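Local coordinates for tyrosine specific protein phosphatase, putative (PDB 3M4U) that probably hydrolyses phosphotyrosine in proteins, acting as a cysteine-dependent tyrosine phosphatase that serves as a life cycle switch in Trypanosoma brucei, at residues Q22-Q27 and T258-V263; A244-I249 and L288-V293. All coordinates share one frame; numbering follows the deposited sequence.

In the fold
Contacts 1 and 2 join helices of the tyrosine phosphatase fold near its surface, each centred about 19 Å from the centre of the chain, with about 16 Å between the two contact centres. In contact 1 the N-terminal helix 14-31 meets helix 258-269; in contact 2 helix 234-250 meets the end of helix 277-290. The contacts touch through neighbouring helices: Ile262 CD1 lies 3.5 Å from Ala245 N, and Thr258 CG2 lies 3.7 Å from His248 CD2. The active-site P-loop of this family, with its CX5R signature, joins strand 225-228 to helix 234-250. Contact 2 uses the other end of that helix, and neither contact contributes P-loop residues.

Contact 1: Q22-Q27 and T258-V263; sequences QREFVQ and TVYSIV
Glu24 and Gln27, one turn apart on the N-terminal helix 14-31, meet a single aromatic side chain, Tyr260, where this helix lies beside helix 258-269 of the tyrosine phosphatase fold. The evidence for a point-like contact is its small size: 204 Å² is buried in all, and Tyr260 supplies the largest share. At Glu24 the backbones come closest, with CA 7.4 Å from CA of Tyr260. The extended Glu24 side chain runs alongside one ring atom, its CB, CG and CD all 4.1 Å from Tyr260 CD1, and carboxylate and ring planes are 65° apart. The backbone O of Glu24 faces the ring edge near the ring plane, 3.7 Å from Tyr260 CE1. The carboxylate itself is gripped elsewhere: OE1 by the hydroxyls of Tyr280 and Tyr284 on helix 277-290, OE2 by a salt bridge to Arg20. These partners probably stabilise its negative charge and fix its rotation. Further along, Phe25 turns to the ring of Tyr280. Gln27 is extended, with CG anti to its backbone N (chi1 177°), which carries the chain across the phenol end of Tyr260 at about a right angle. Leu28, just past the segment, adds apolar cover to Tyr260. Gln27 CG comes within 3.1 Å of Tyr260 OH, and Gln27 OE1 lies 2.8 Å from that same oxygen.

Contact 2: A244-I249 and L288-V293; sequences AALLHI and LGRLGV
Leu246 and Arg290 mark the closest backbone approach, CA to CA 7.7 Å, between helix 234-250, which follows the P-loop in this phosphatase fold, and the end of helix 277-290. Segment 244-249 is regular helix; segment 288-293 leaves the helix through a Schellman motif. Its two defining bonds are Val293 N to Leu288 O, 3.0 Å, and Gly292 N to Gly289 O, 3.1 Å, with Gly292 at positive phi as the C-prime residue. Across the contact, Arg290 bends at chi2 (-60°), which turns its chain beside Leu246 instead of straight outward, and the two side chains pass at an oblique angle. Leu246 CD2 lies against Arg290 CG at 3.2 Å, short enough for the exact separation to be doubtful, while Leu246 CD1 sits 3.8 Å from Arg290 NE. Ile249 crosses Arg290 at about a right angle and divides its branches: CD1 is 4.2 Å from Arg290 CB, and CG2 is 4.2 Å from CD2 of Leu291, whose side chain reaches back toward the helix. Val287 also touches Ile249. Beyond the two segments, Arg290 NH2 makes a long, weak ion pair with Asp210. Between them, Leu246 and Ile249 rest on the aliphatic chain of Arg290 and on Leu291 without a polar bond, so the 193 Å² buried here implies cohesion mainly by apolar contact, with the aliphatic part of an exposed arginine serving as cover.

Contact 1: Q22-Q27 and T258-V263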
loop_
_atom_site.group_PDB
_atom_site.type_symbol
_atom_site.label_atom_id
_atom_site.label_comp_id
_atom_site.label_asym_id
_atom_site.label_seq_id
_atom_site.Cartn_x
_atom_site.Cartn_y
_atom_site.Cartn_z
ATOM N N GLN A 22 0.737 -4.460 22.169
ATOM C CA GLN A 22 2.184 -4.330 22.240
ATOM C C GLN A 22 2.889 -5.688 22.198
ATOM O O GLN A 22 3.773 -5.904 21.352
ATOM C CB GLN A 22 2.608 -3.475 23.434
ATOM C CG GLN A 22 3.580 -4.121 24.393
ATOM C CD GLN A 22 3.348 -3.632 25.819
ATOM O OE1 GLN A 22 2.935 -2.482 26.027
ATOM N NE2 GLN A 22 3.588 -4.507 26.806
ATOM N N ARG A 23 2.490 -6.625 23.057
ATOM C CA ARG A 23 3.183 -7.912 23.040
ATOM C C ARG A 23 2.838 -8.734 21.800
ATOM O O ARG A 23 3.642 -9.548 21.345
ATOM C CB ARG A 23 3.019 -8.706 24.348
ATOM C CG ARG A 23 1.633 -9.245 24.636
ATOM C CD ARG A 23 1.580 -9.922 26.015
ATOM N NE ARG A 23 0.200 -10.077 26.465
ATOM C CZ ARG A 23 -0.438 -9.171 27.191
ATOM N NH1 ARG A 23 0.205 -8.069 27.563
ATOM N NH2 ARG A 23 -1.703 -9.369 27.547
ATOM N N GLU A 24 1.657 -8.509 21.234
ATOM C CA GLU A 24 1.341 -9.115 19.946
ATOM C C GLU A 24 2.315 -8.615 18.881
ATOM O O GLU A 24 2.836 -9.399 18.082
ATOM C CB GLU A 24 -0.090 -8.795 19.518
ATOM C CG GLU A 24 -1.159 -9.654 20.174
ATOM C CD GLU A 24 -2.510 -9.495 19.506
ATOM O OE1 GLU A 24 -2.708 -8.454 18.835
ATOM O OE2 GLU A 24 -3.368 -10.400 19.648
ATOM N N PHE A 25 2.564 -7.307 18.875
ATOM C CA PHE A 25 3.385 -6.707 17.831
ATOM C C PHE A 25 4.846 -7.142 17.937
ATOM O O PHE A 25 5.468 -7.490 16.928
ATOM C CB PHE A 25 3.263 -5.180 17.829
ATOM C CG PHE A 25 3.800 -4.545 16.585
ATOM C CD1 PHE A 25 3.214 -4.816 15.352
ATOM C CD2 PHE A 25 4.898 -3.694 16.635
ATOM C CE1 PHE A 25 3.713 -4.241 14.181
ATOM C CE2 PHE A 25 5.413 -3.113 15.469
ATOM C CZ PHE A 25 4.823 -3.386 14.242
ATOM N N VAL A 26 5.385 -7.124 19.156
ATOM C CA VAL A 26 6.721 -7.655 19.405
ATOM C C VAL A 26 6.868 -9.054 18.800
ATOM O O VAL A 26 7.853 -9.354 18.110
ATOM C CB VAL A 26 7.032 -7.713 20.924
ATOM C CG1 VAL A 26 8.335 -8.460 21.193
ATOM C CG2 VAL A 26 7.066 -6.302 21.529
ATOM N N GLN A 27 5.882 -9.910 19.050
ATOM C CA GLN A 27 5.904 -11.258 18.492
ATOM C C GLN A 27 5.878 -11.222 16.962
ATOM O O GLN A 27 6.635 -11.950 16.297
ATOM C CB GLN A 27 4.743 -12.097 19.036
ATOM C CG GLN A 27 4.638 -13.510 18.437
ATOM C CD GLN A 27 3.607 -14.406 19.158
ATOM O OE1 GLN A 27 2.776 -15.051 18.519
ATOM N NE2 GLN A 27 3.675 -14.449 20.491
ATOM N N THR A 258 -7.982 -12.739 14.455
ATOM C CA THR A 258 -8.165 -12.329 13.058
ATOM C C THR A 258 -7.131 -11.287 12.616
ATOM O O THR A 258 -6.409 -11.491 11.633
ATOM C CB THR A 258 -9.587 -11.800 12.788
ATOM O OG1 THR A 258 -10.510 -12.899 12.798
ATOM C CG2 THR A 258 -9.648 -11.083 11.419
ATOM N N VAL A 259 -7.060 -10.183 13.359
ATOM C CA VAL A 259 -6.083 -9.132 13.112
ATOM C C VAL A 259 -4.662 -9.680 13.144
ATOM O O VAL A 259 -3.861 -9.433 12.243
ATOM C CB VAL A 259 -6.235 -7.986 14.124
ATOM C CG1 VAL A 259 -5.052 -7.024 14.038
ATOM C CG2 VAL A 259 -7.548 -7.255 13.875
ATOM N N TYR A 260 -4.359 -10.450 14.175
ATOM C CA TYR A 260 -3.021 -10.982 14.323
ATOM C C TYR A 260 -2.566 -11.784 13.103
ATOM O O TYR A 260 -1.426 -11.647 12.634
ATOM C CB TYR A 260 -2.927 -11.871 15.554
ATOM C CG TYR A 260 -1.517 -12.331 15.760
ATOM C CD1 TYR A 260 -0.663 -11.643 16.611
ATOM C CD2 TYR A 260 -1.014 -13.416 15.048
ATOM C CE1 TYR A 260 0.637 -12.047 16.786
ATOM C CE2 TYR A 260 0.289 -13.825 15.209
ATOM C CZ TYR A 260 1.113 -13.139 16.081
ATOM O OH TYR A 260 2.416 -13.544 16.237
ATOM N N SER A 261 -3.445 -12.650 12.615
ATOM C CA SER A 261 -3.084 -13.550 11.526
ATOM C C SER A 261 -2.957 -12.793 10.218
ATOM O O SER A 261 -2.050 -13.058 9.424
ATOM C CB SER A 261 -4.121 -14.658 11.383
ATOM O OG SER A 261 -4.127 -15.464 12.544
ATOM N N ILE A 262 -3.881 -11.858 9.999
ATOM C CA ILE A 262 -3.861 -11.044 8.804
ATOM C C ILE A 262 -2.511 -10.363 8.707
ATOM O O ILE A 262 -1.887 -10.347 7.642
ATOM C CB ILE A 262 -4.963 -9.994 8.824
ATOM C CG1 ILE A 262 -6.305 -10.650 8.538
ATOM C CG2 ILE A 262 -4.680 -8.908 7.791
ATOM C CD1 ILE A 262 -7.477 -9.726 8.752
ATOM N N VAL A 263 -2.046 -9.819 9.824
ATOM C CA VAL A 263 -0.779 -9.124 9.789
ATOM C C VAL A 263 0.382 -10.115 9.615
ATOM O O VAL A 263 1.319 -9.851 8.854
ATOM C CB VAL A 263 -0.571 -8.229 11.015
ATOM C CG1 VAL A 263 0.838 -7.675 11.018
ATOM C CG2 VAL A 263 -1.565 -7.091 11.011
#

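Contact 2: A244-I249 and L288-V293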
loop_
_atom_site.group_PDB
_atom_site.type_symbol
_atom_site.label_atom_id
_atom_site.label_comp_id
_atom_site.label_asym_id
_atom_site.label_seq_id
_atom_site.Cartn_x
_atom_site.Cartn_y
_atom_site.Cartn_z
ATOM N N ALA A 244 -8.745 -6.169 4.849
ATOM C CA ALA A 244 -8.923 -7.590 5.110
ATOM C C ALA A 244 -9.776 -7.880 6.346
ATOM O O ALA A 244 -10.705 -8.700 6.307
ATOM C CB ALA A 244 -7.560 -8.298 5.226
ATOM N N ALA A 245 -9.465 -7.211 7.443
ATOM C CA ALA A 245 -10.208 -7.454 8.672
ATOM C C ALA A 245 -11.671 -7.037 8.544
ATOM O O ALA A 245 -12.550 -7.721 9.047
ATOM C CB ALA A 245 -9.541 -6.781 9.845
ATOM N N LEU A 246 -11.937 -5.928 7.861
ATOM C CA LEU A 246 -13.321 -5.509 7.632
ATOM C C LEU A 246 -14.058 -6.583 6.857
ATOM O O LEU A 246 -15.214 -6.903 7.139
ATOM C CB LEU A 246 -13.380 -4.219 6.824
ATOM C CG LEU A 246 -13.063 -2.930 7.567
ATOM C CD1 LEU A 246 -13.607 -1.739 6.774
ATOM C CD2 LEU A 246 -13.681 -2.983 8.946
ATOM N N LEU A 247 -13.371 -7.127 5.862
ATOM C CA LEU A 247 -13.931 -8.164 5.027
ATOM C C LEU A 247 -14.351 -9.347 5.905
ATOM O O LEU A 247 -15.484 -9.809 5.814
ATOM C CB LEU A 247 -12.895 -8.561 3.974
ATOM C CG LEU A 247 -13.242 -9.517 2.840
ATOM C CD1 LEU A 247 -13.212 -10.952 3.354
ATOM C CD2 LEU A 247 -14.585 -9.168 2.205
ATOM N N HIS A 248 -13.452 -9.812 6.769
ATOM C CA HIS A 248 -13.771 -10.849 7.764
ATOM C C HIS A 248 -14.981 -10.510 8.646
ATOM O O HIS A 248 -15.727 -11.397 9.056
ATOM C CB HIS A 248 -12.572 -11.125 8.675
ATOM C CG HIS A 248 -11.493 -11.934 8.033
ATOM N ND1 HIS A 248 -10.952 -11.618 6.804
ATOM C CD2 HIS A 248 -10.828 -13.037 8.458
ATOM C CE1 HIS A 248 -10.013 -12.493 6.495
ATOM N NE2 HIS A 248 -9.918 -13.366 7.486
ATOM N N ILE A 249 -15.159 -9.236 8.958
ATOM C CA ILE A 249 -16.326 -8.804 9.707
ATOM C C ILE A 249 -17.614 -8.947 8.886
ATOM O O ILE A 249 -18.602 -9.511 9.357
ATOM C CB ILE A 249 -16.183 -7.359 10.179
ATOM C CG1 ILE A 249 -14.965 -7.225 11.083
ATOM C CG2 ILE A 249 -17.434 -6.925 10.921
ATOM C CD1 ILE A 249 -14.817 -5.846 11.653
ATOM N N LEU A 288 -12.675 -2.755 15.838
ATOM C CA LEU A 288 -13.467 -2.380 16.998
ATOM C C LEU A 288 -14.506 -1.333 16.612
ATOM O O LEU A 288 -15.673 -1.418 17.007
ATOM C CB LEU A 288 -12.569 -1.836 18.117
ATOM C CG LEU A 288 -11.493 -2.782 18.672
ATOM C CD1 LEU A 288 -10.504 -2.041 19.547
ATOM C CD2 LEU A 288 -12.094 -3.981 19.416
ATOM N N GLY A 289 -14.079 -0.349 15.830
ATOM C CA GLY A 289 -14.961 0.722 15.408
ATOM C C GLY A 289 -16.167 0.242 14.622
ATOM O O GLY A 289 -17.274 0.760 14.809
ATOM N N ARG A 290 -15.963 -0.736 13.736
ATOM C CA ARG A 290 -17.056 -1.247 12.910
ATOM C C ARG A 290 -18.005 -2.115 13.715
ATOM O O ARG A 290 -19.108 -2.402 13.272
ATOM C CB ARG A 290 -16.529 -2.048 11.720
ATOM C CG ARG A 290 -15.697 -1.228 10.759
ATOM C CD ARG A 290 -16.458 -0.051 10.141
ATOM N NE ARG A 290 -15.705 0.478 9.002
ATOM C CZ ARG A 290 -16.141 1.406 8.154
ATOM N NH1 ARG A 290 -17.352 1.947 8.301
ATOM N NH2 ARG A 290 -15.355 1.797 7.152
ATOM N N LEU A 291 -17.558 -2.550 14.886
ATOM C CA LEU A 291 -18.385 -3.332 15.788
ATOM C C LEU A 291 -19.062 -2.415 16.803
ATOM O O LEU A 291 -19.597 -2.884 17.805
ATOM C CB LEU A 291 -17.529 -4.354 16.536
ATOM C CG LEU A 291 -16.842 -5.442 15.721
ATOM C CD1 LEU A 291 -15.945 -6.281 16.612
ATOM C CD2 LEU A 291 -17.891 -6.299 15.022
ATOM N N GLY A 292 -19.015 -1.111 16.551
ATOM C CA GLY A 292 -19.614 -0.131 17.439
ATOM C C GLY A 292 -18.964 -0.012 18.809
ATOM O O GLY A 292 -19.624 0.389 19.768
ATOM N N VAL A 293 -17.684 -0.363 18.918
ATOM C CA VAL A 293 -16.934 -0.141 20.157
ATOM C C VAL A 293 -16.381 1.285 20.212
ATOM O O VAL A 293 -16.001 1.839 19.182
ATOM C CB VAL A 293 -15.771 -1.138 20.288
ATOM C CG1 VAL A 293 -14.796 -0.704 21.384
ATOM C CG2 VAL A 293 -16.304 -2.539 20.549
#